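Local coordinates for periplasmic binding protein/LacI transcriptional regulator (Brachyspira murdochii, PDB 4KQC) that probably binds a carbohydrate, as expected of a periplasmic solute-binding protein of the ABC transporter type, at residues A8-G13 against D53-E58; D24-A29 against I37-P42. All coordinates share one frame; numbering follows the deposited sequence.

Contact 1: A8-G13 against D53-E58; sequences AVVSKG and DLLDSE
Ala8 and Glu58 meet methyl against chain: the CB of Ala8 lies 3.8 Å from Glu58 CB and 3.3 Å from the carboxylate oxygen Glu58 OE1. With CG anti to the carbonyl carbon (chi1 -70°) and a bend at chi2, the glutamate chain curls so that OE1 comes against the Ala8 methyl. Further along the strand, Val10 offers a single branch, CG2, to two helix residues. It touches Glu58 CG at 4.1 Å, the two side chains sliding past each other in opposite directions, while Leu55 CD1 meets the same methyl, also at 4.1 Å, with its side chain crossing that of Val10 at about a right angle. Helix 48-60 thus packs on one face of the parallel sheet of a periplasmic-binding-protein domain, running antiparallel to strand 6-10 (174° between the segment axes, 9.1 Å apart at their closest). It is the helix that leads from strand 36-40 to strand 66-68, and strand 6-10 lies between those two. Leu55 also packs on Ile66 and Phe68 of strand 66-68. The buried carboxylate of Glu58 is anchored on both oxygens: OE1 bonds to Tyr6 OH, with a weaker bond to Ser38 OG, and OE2 forms a salt bridge with Lys61, an arrangement that would help to keep the acid ionised. Where the strand gives way to loop, Ser11 OG accepts from Gly13 N at 3.0 Å, making an ST turn, and the carbonyl of Ser11 is bonded by Gln51 of the same helix.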
ATOM      1  N   ALA A   8     -19.874  -4.312  12.742  1.00 10.68           N
ATOM      2  CA  ALA A   8     -19.765  -3.223  11.785  1.00 10.59           C
ATOM      3  C   ALA A   8     -18.389  -3.208  11.186  1.00 10.57           C
ATOM      4  O   ALA A   8     -17.381  -3.243  11.919  1.00 10.18           O
ATOM      5  CB  ALA A   8     -19.988  -1.904  12.492  1.00 11.36           C
ATOM      6  N   VAL A   9     -18.344  -3.189   9.861  1.00 10.32           N
ATOM      7  CA  VAL A   9     -17.106  -3.037   9.135  1.00 10.34           C
ATOM      8  C   VAL A   9     -17.129  -1.739   8.324  1.00 11.50           C
ATOM      9  O   VAL A   9     -17.954  -1.603   7.409  1.00 12.62           O
ATOM     10  CB  VAL A   9     -16.817  -4.206   8.195  1.00 10.82           C
ATOM     11  CG1 VAL A   9     -15.485  -3.991   7.509  1.00 11.26           C
ATOM     12  CG2 VAL A   9     -16.816  -5.509   9.001  1.00 10.57           C
ATOM     13  N   VAL A  10     -16.291  -0.761   8.702  1.00 10.70           N
ATOM     14  CA  VAL A  10     -16.231   0.522   8.027  1.00 10.57           C
ATOM     15  C   VAL A  10     -14.965   0.549   7.207  1.00 10.47           C
ATOM     16  O   VAL A  10     -13.872   0.539   7.759  1.00  9.84           O
ATOM     17  CB  VAL A  10     -16.328   1.661   9.049  1.00 10.95           C
ATOM     18  CG1 VAL A  10     -16.185   2.992   8.338  1.00 11.73           C
ATOM     19  CG2 VAL A  10     -17.621   1.553   9.850  1.00 11.55           C
ATOM     20  N   SER A  11     -15.133   0.520   5.888  1.00 10.62           N
ATOM     21  CA  SER A  11     -14.079   0.298   4.948  1.00 11.40           C
ATOM     22  C   SER A  11     -13.690   1.615   4.276  1.00 11.22           C
ATOM     23  O   SER A  11     -14.358   2.670   4.526  1.00 11.11           O
ATOM     24  CB  SER A  11     -14.601  -0.642   3.830  1.00 12.31           C
ATOM     25  OG  SER A  11     -15.533   0.062   3.003  1.00 14.15           O
ATOM     26  N   LYS A  12     -12.750   1.589   3.356  1.00 11.68           N
ATOM     27  CA  LYS A  12     -12.448   2.827   2.560  1.00 12.80           C
ATOM     28  C   LYS A  12     -13.327   3.020   1.324  1.00 12.51           C
ATOM     29  O   LYS A  12     -13.132   3.959   0.541  1.00 13.44           O
ATOM     30  CB  LYS A  12     -10.982   2.843   2.160  1.00 13.16           C
ATOM     31  CG  LYS A  12      -9.982   2.808   3.325  1.00 13.48           C
ATOM     32  CD  LYS A  12      -8.583   3.152   2.870  1.00 14.52           C
ATOM     33  CE  LYS A  12      -7.567   2.880   3.971  1.00 15.73           C
ATOM     34  NZ  LYS A  12      -6.238   3.376   3.568  1.00 18.88           N
ATOM     35  N   GLY A  13     -14.373   2.209   1.182  1.00 12.11           N
ATOM     36  CA  GLY A  13     -15.202   2.243  -0.005  1.00 12.73           C
ATOM     37  C   GLY A  13     -14.591   1.614  -1.222  1.00 12.42           C
ATOM     38  O   GLY A  13     -13.533   0.988  -1.139  1.00 14.05           O
ATOM     39  N   ASP A  53     -19.298  10.107   9.335  1.00 11.05           N
ATOM     40  CA  ASP A  53     -20.736   9.902   9.552  1.00 11.83           C
ATOM     41  C   ASP A  53     -21.155   8.471   9.573  1.00 10.79           C
ATOM     42  O   ASP A  53     -22.005   8.062  10.398  1.00 10.01           O
ATOM     43  CB  ASP A  53     -21.545  10.560   8.423  1.00 13.13           C
ATOM     44  CG  ASP A  53     -21.454  12.128   8.380  1.00 15.63           C
ATOM     45  OD1 ASP A  53     -21.195  12.761   9.432  1.00 17.61           O
ATOM     46  OD2 ASP A  53     -21.758  12.717   7.305  1.00 15.94           O
ATOM     47  N   LEU A  54     -20.587   7.677   8.643  1.00  9.87           N
ATOM     48  CA  LEU A  54     -20.900   6.250   8.583  1.00 10.89           C
ATOM     49  C   LEU A  54     -20.413   5.541   9.862  1.00 11.26           C
ATOM     50  O   LEU A  54     -21.130   4.702  10.391  1.00 11.96           O
ATOM     51  CB  LEU A  54     -20.290   5.614   7.328  1.00 11.67           C
ATOM     52  CG  LEU A  54     -20.955   6.019   5.976  1.00 12.56           C
ATOM     53  CD1 LEU A  54     -20.087   5.541   4.817  1.00 13.17           C
ATOM     54  CD2 LEU A  54     -22.342   5.433   5.921  1.00 13.26           C
ATOM     55  N   LEU A  55     -19.195   5.861  10.303  1.00 10.49           N
ATOM     56  CA  LEU A  55     -18.682   5.296  11.564  1.00 11.13           C
ATOM     57  C   LEU A  55     -19.617   5.675  12.754  1.00 11.20           C
ATOM     58  O   LEU A  55     -19.994   4.802  13.559  1.00 10.88           O
ATOM     59  CB  LEU A  55     -17.244   5.741  11.774  1.00 10.25           C
ATOM     60  CG  LEU A  55     -16.594   5.223  13.064  1.00 10.55           C
ATOM     61  CD1 LEU A  55     -16.640   3.692  13.170  1.00 10.42           C
ATOM     62  CD2 LEU A  55     -15.170   5.699  13.063  1.00 10.62           C
ATOM     63  N   ASP A  56     -20.027   6.939  12.850  1.00 11.28           N
ATOM     64  CA  ASP A  56     -20.987   7.298  13.863  1.00 12.20           C
ATOM     65  C   ASP A  56     -22.276   6.530  13.823  1.00 11.81           C
ATOM     66  O   ASP A  56     -22.780   6.111  14.876  1.00 11.78           O
ATOM     67  CB  ASP A  56     -21.323   8.772  13.738  1.00 13.95           C
ATOM     68  CG  ASP A  56     -20.230   9.664  14.400  1.00 17.26           C
ATOM     69  OD1 ASP A  56     -19.626   9.224  15.405  1.00 22.78           O
ATOM     70  OD2 ASP A  56     -20.031  10.821  13.970  1.00 24.49           O
ATOM     71  N   SER A  57     -22.846   6.419  12.622  1.00 11.01           N
ATOM     72  CA  SER A  57     -24.060   5.656  12.422  0.50 11.57           C
ATOM     73  C   SER A  57     -23.928   4.198  12.886  1.00 10.89           C
ATOM     74  O   SER A  57     -24.820   3.654  13.523  1.00 11.45           O
ATOM     75  CB  SER A  57     -24.503   5.800  10.945  0.50 11.44           C
ATOM     76  OG  SER A  57     -24.981   7.147  10.687  0.50 12.85           O
ATOM     77  N   GLU A  58     -22.787   3.564  12.620  1.00 11.37           N
ATOM     78  CA  GLU A  58     -22.554   2.214  13.027  1.00 11.34           C
ATOM     79  C   GLU A  58     -22.359   2.120  14.565  1.00 10.43           C
ATOM     80  O   GLU A  58     -22.835   1.168  15.179  1.00 11.11           O
ATOM     81  CB  GLU A  58     -21.327   1.640  12.278  1.00 12.03           C
ATOM     82  CG  GLU A  58     -21.570   1.398  10.798  1.00 13.70           C
ATOM     83  CD  GLU A  58     -22.716   0.415  10.539  1.00 15.69           C
ATOM     84  OE1 GLU A  58     -22.684  -0.664  11.120  1.00 17.09           O
ATOM     85  OE2 GLU A  58     -23.735   0.733   9.847  1.00 19.71           O
TER

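Contact 2: D24-A29 against I37-P42; sequences DGAEAA and ISFVGP
Ile37 O takes a hydrogen bond of 2.7 Å with water 2, and Ile37 N donates to water 1 at 3.0 Å, which in turn bonds to Glu27 OE1. Water 2 also lies beside Glu27 OE2, but at 2.5 Å the distance is suspiciously short and that link is doubtful. The two waters appear to bridge one carboxylate to the two backbone polar groups of one strand residue. Glu27 reaches this place by a bend at its second torsion (chi2 -67°), which brings the carboxylate over the Ile37 side chain; OE1 comes to 3.5 Å from Ile37 CG1, and CD to 3.6 Å from Ile37 CD1. The two residues belong to the second and third elements of a beta-alpha-beta unit, strand 6-10, helix 18-33 and strand 36-40, the last being the outermost strand at one side of its sheet. Deeper in, the methyl of Ala26 touches both Ile37 CD1, at 3.8 Å, and the ring atom Phe39 CE2, at 3.9 Å, approaching the ring obliquely. With CG anti to the backbone N (chi1 -166°), the Phe39 ring reaches toward helix 18-33, where it also touches Trp19, Val22 and Arg23. The Ala26 methyl also touches Val281 of helix 273-288.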
ATOM      1  N   ASP A  24     -15.212  -9.544  -0.012  1.00 11.88           N
ATOM      2  CA  ASP A  24     -15.411 -10.995  -0.160  1.00 13.71           C
ATOM      3  C   ASP A  24     -14.832 -11.765   1.041  1.00 12.36           C
ATOM      4  O   ASP A  24     -15.483 -12.727   1.534  1.00 12.43           O
ATOM      5  CB  ASP A  24     -14.733 -11.531  -1.409  1.00 15.29           C
ATOM      6  CG  ASP A  24     -15.387 -11.043  -2.715  1.00 19.17           C
ATOM      7  OD1 ASP A  24     -16.600 -10.709  -2.712  1.00 20.63           O
ATOM      8  OD2 ASP A  24     -14.647 -11.040  -3.733  1.00 22.98           O
ATOM      9  N   GLY A  25     -13.636 -11.372   1.476  1.00 12.18           N
ATOM     10  CA  GLY A  25     -12.957 -11.994   2.588  1.00 11.61           C
ATOM     11  C   GLY A  25     -13.726 -11.813   3.886  1.00 11.99           C
ATOM     12  O   GLY A  25     -13.984 -12.744   4.665  1.00 12.00           O
ATOM     13  N   ALA A  26     -14.178 -10.575   4.085  1.00 11.68           N
ATOM     14  CA  ALA A  26     -14.985 -10.237   5.243  1.00 11.21           C
ATOM     15  C   ALA A  26     -16.291 -11.004   5.317  1.00 11.31           C
ATOM     16  O   ALA A  26     -16.650 -11.513   6.365  1.00 11.80           O
ATOM     17  CB  ALA A  26     -15.285  -8.723   5.252  1.00 11.75           C
ATOM     18  N   GLU A  27     -17.027 -11.065   4.210  1.00 11.40           N
ATOM     19  CA  GLU A  27     -18.296 -11.803   4.167  1.00 12.33           C
ATOM     20  C   GLU A  27     -18.063 -13.294   4.418  1.00 11.81           C
ATOM     21  O   GLU A  27     -18.836 -13.917   5.116  1.00 12.36           O
ATOM     22  CB  GLU A  27     -19.005 -11.553   2.856  1.00 14.63           C
ATOM     23  CG  GLU A  27     -19.478 -10.083   2.670  1.00 15.54           C
ATOM     24  CD  GLU A  27     -20.586  -9.580   3.586  1.00 19.13           C
ATOM     25  OE1 GLU A  27     -21.126 -10.364   4.389  1.00 20.36           O
ATOM     26  OE2 GLU A  27     -20.967  -8.370   3.481  1.00 21.90           O
ATOM     27  N   ALA A  28     -16.960 -13.828   3.903  1.00 12.27           N
ATOM     28  CA  ALA A  28     -16.643 -15.216   4.167  1.00 12.36           C
ATOM     29  C   ALA A  28     -16.445 -15.523   5.634  1.00 12.82           C
ATOM     30  O   ALA A  28     -17.019 -16.499   6.137  1.00 13.34           O
ATOM     31  CB  ALA A  28     -15.462 -15.722   3.359  1.00 12.22           C
ATOM     32  N   ALA A  29     -15.619 -14.726   6.309  1.00 13.21           N
ATOM     33  CA  ALA A  29     -15.383 -14.886   7.731  1.00 13.11           C
ATOM     34  C   ALA A  29     -16.671 -14.653   8.453  1.00 12.72           C
ATOM     35  O   ALA A  29     -16.925 -15.321   9.475  1.00 12.76           O
ATOM     36  CB  ALA A  29     -14.323 -13.908   8.239  1.00 13.31           C
ATOM     37  N   ILE A  37     -22.554  -8.850   9.093  1.00 13.33           N
ATOM     38  CA  ILE A  37     -21.769  -7.639   9.037  1.00 12.99           C
ATOM     39  C   ILE A  37     -22.408  -6.570   8.161  1.00 12.86           C
ATOM     40  O   ILE A  37     -23.180  -6.865   7.239  1.00 14.17           O
ATOM     41  CB  ILE A  37     -20.321  -7.882   8.532  1.00 12.55           C
ATOM     42  CG1 ILE A  37     -20.277  -8.344   7.068  1.00 12.30           C
ATOM     43  CG2 ILE A  37     -19.566  -8.785   9.508  1.00 12.77           C
ATOM     44  CD1 ILE A  37     -18.864  -8.406   6.492  1.00 12.75           C
ATOM     45  N   SER A  38     -22.111  -5.323   8.480  1.00 14.03           N
ATOM     46  CA  SER A  38     -22.236  -4.212   7.588  1.00 14.30           C
ATOM     47  C   SER A  38     -20.891  -4.016   6.897  1.00 15.47           C
ATOM     48  O   SER A  38     -19.842  -4.411   7.435  1.00 18.46           O
ATOM     49  CB  SER A  38     -22.695  -2.960   8.383  1.00 16.21           C
ATOM     50  OG  SER A  38     -21.596  -2.464   9.176  1.00 18.14           O
ATOM     51  N   PHE A  39     -20.854  -3.553   5.667  1.00 13.61           N
ATOM     52  CA  PHE A  39     -19.559  -3.277   5.031  1.00 13.55           C
ATOM     53  C   PHE A  39     -19.725  -1.954   4.318  1.00 14.72           C
ATOM     54  O   PHE A  39     -20.288  -1.918   3.248  1.00 16.41           O
ATOM     55  CB  PHE A  39     -19.121  -4.399   4.072  1.00 13.80           C
ATOM     56  CG  PHE A  39     -17.649  -4.309   3.663  1.00 12.90           C
ATOM     57  CD1 PHE A  39     -17.231  -3.490   2.612  1.00 12.99           C
ATOM     58  CD2 PHE A  39     -16.710  -5.086   4.310  1.00 12.75           C
ATOM     59  CE1 PHE A  39     -15.896  -3.445   2.239  1.00 14.25           C
ATOM     60  CE2 PHE A  39     -15.352  -5.005   3.998  1.00 12.62           C
ATOM     61  CZ  PHE A  39     -14.940  -4.189   2.936  1.00 12.35           C
ATOM     62  N   VAL A  40     -19.353  -0.869   4.982  1.00 12.68           N
ATOM     63  CA  VAL A  40     -19.768   0.452   4.581  1.00 13.99           C
ATOM     64  C   VAL A  40     -18.569   1.366   4.402  1.00 13.62           C
ATOM     65  O   VAL A  40     -17.695   1.456   5.291  1.00 16.15           O
ATOM     66  CB  VAL A  40     -20.754   1.134   5.592  1.00 13.97           C
ATOM     67  CG1 VAL A  40     -22.013   0.332   5.647  1.00 15.37           C
ATOM     68  CG2 VAL A  40     -20.182   1.341   6.998  1.00 14.14           C
ATOM     69  N   GLY A  41     -18.602   2.169   3.336  1.00 12.04           N
ATOM     70  CA  GLY A  41     -17.491   3.102   3.119  1.00 11.32           C
ATOM     71  C   GLY A  41     -17.883   4.253   2.221  1.00 11.60           C
ATOM     72  O   GLY A  41     -18.952   4.240   1.597  1.00 12.76           O
ATOM     73  N   PRO A  42     -17.011   5.259   2.141  1.00 12.04           N
ATOM     74  CA  PRO A  42     -17.264   6.473   1.339  1.00 12.45           C
ATOM     75  C   PRO A  42     -17.192   6.222  -0.122  1.00 12.65           C
ATOM     76  O   PRO A  42     -16.573   5.254  -0.551  1.00 12.63           O
ATOM     77  CB  PRO A  42     -16.188   7.419   1.828  1.00 11.99           C
ATOM     78  CG  PRO A  42     -15.060   6.531   2.165  1.00 12.22           C
ATOM     79  CD  PRO A  42     -15.709   5.384   2.830  1.00 11.89           C
TER
HETATM   80  O   HOH W   1     -23.212 -10.279   6.535  1.00 18.77           O
HETATM   81  O   HOH W   2     -22.997  -7.475   4.568  1.00 24.74           O

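In the fold
From the N terminus, strand 6-10 opens the fold, helix 18-33 follows, and strand 36-40 returns beside the first strand. Contact 2 closes the short loop from helix 18-33 to strand 36-40. The chain then enters helix 48-60, and contact 1 closes the longer loop back to strand 6-10, so that contact 2 lies wholly within it along the sequence; the two do not cross. The helices lie on opposite faces of the same parallel sheet, 18-33 on one and 48-60 on the other, with the contact centres about 11 Å apart. Just past the end of strand 6-10, Ser11 N probably hydrogen-bonds Val40 O, at 2.8 Å, tying the two contacts together.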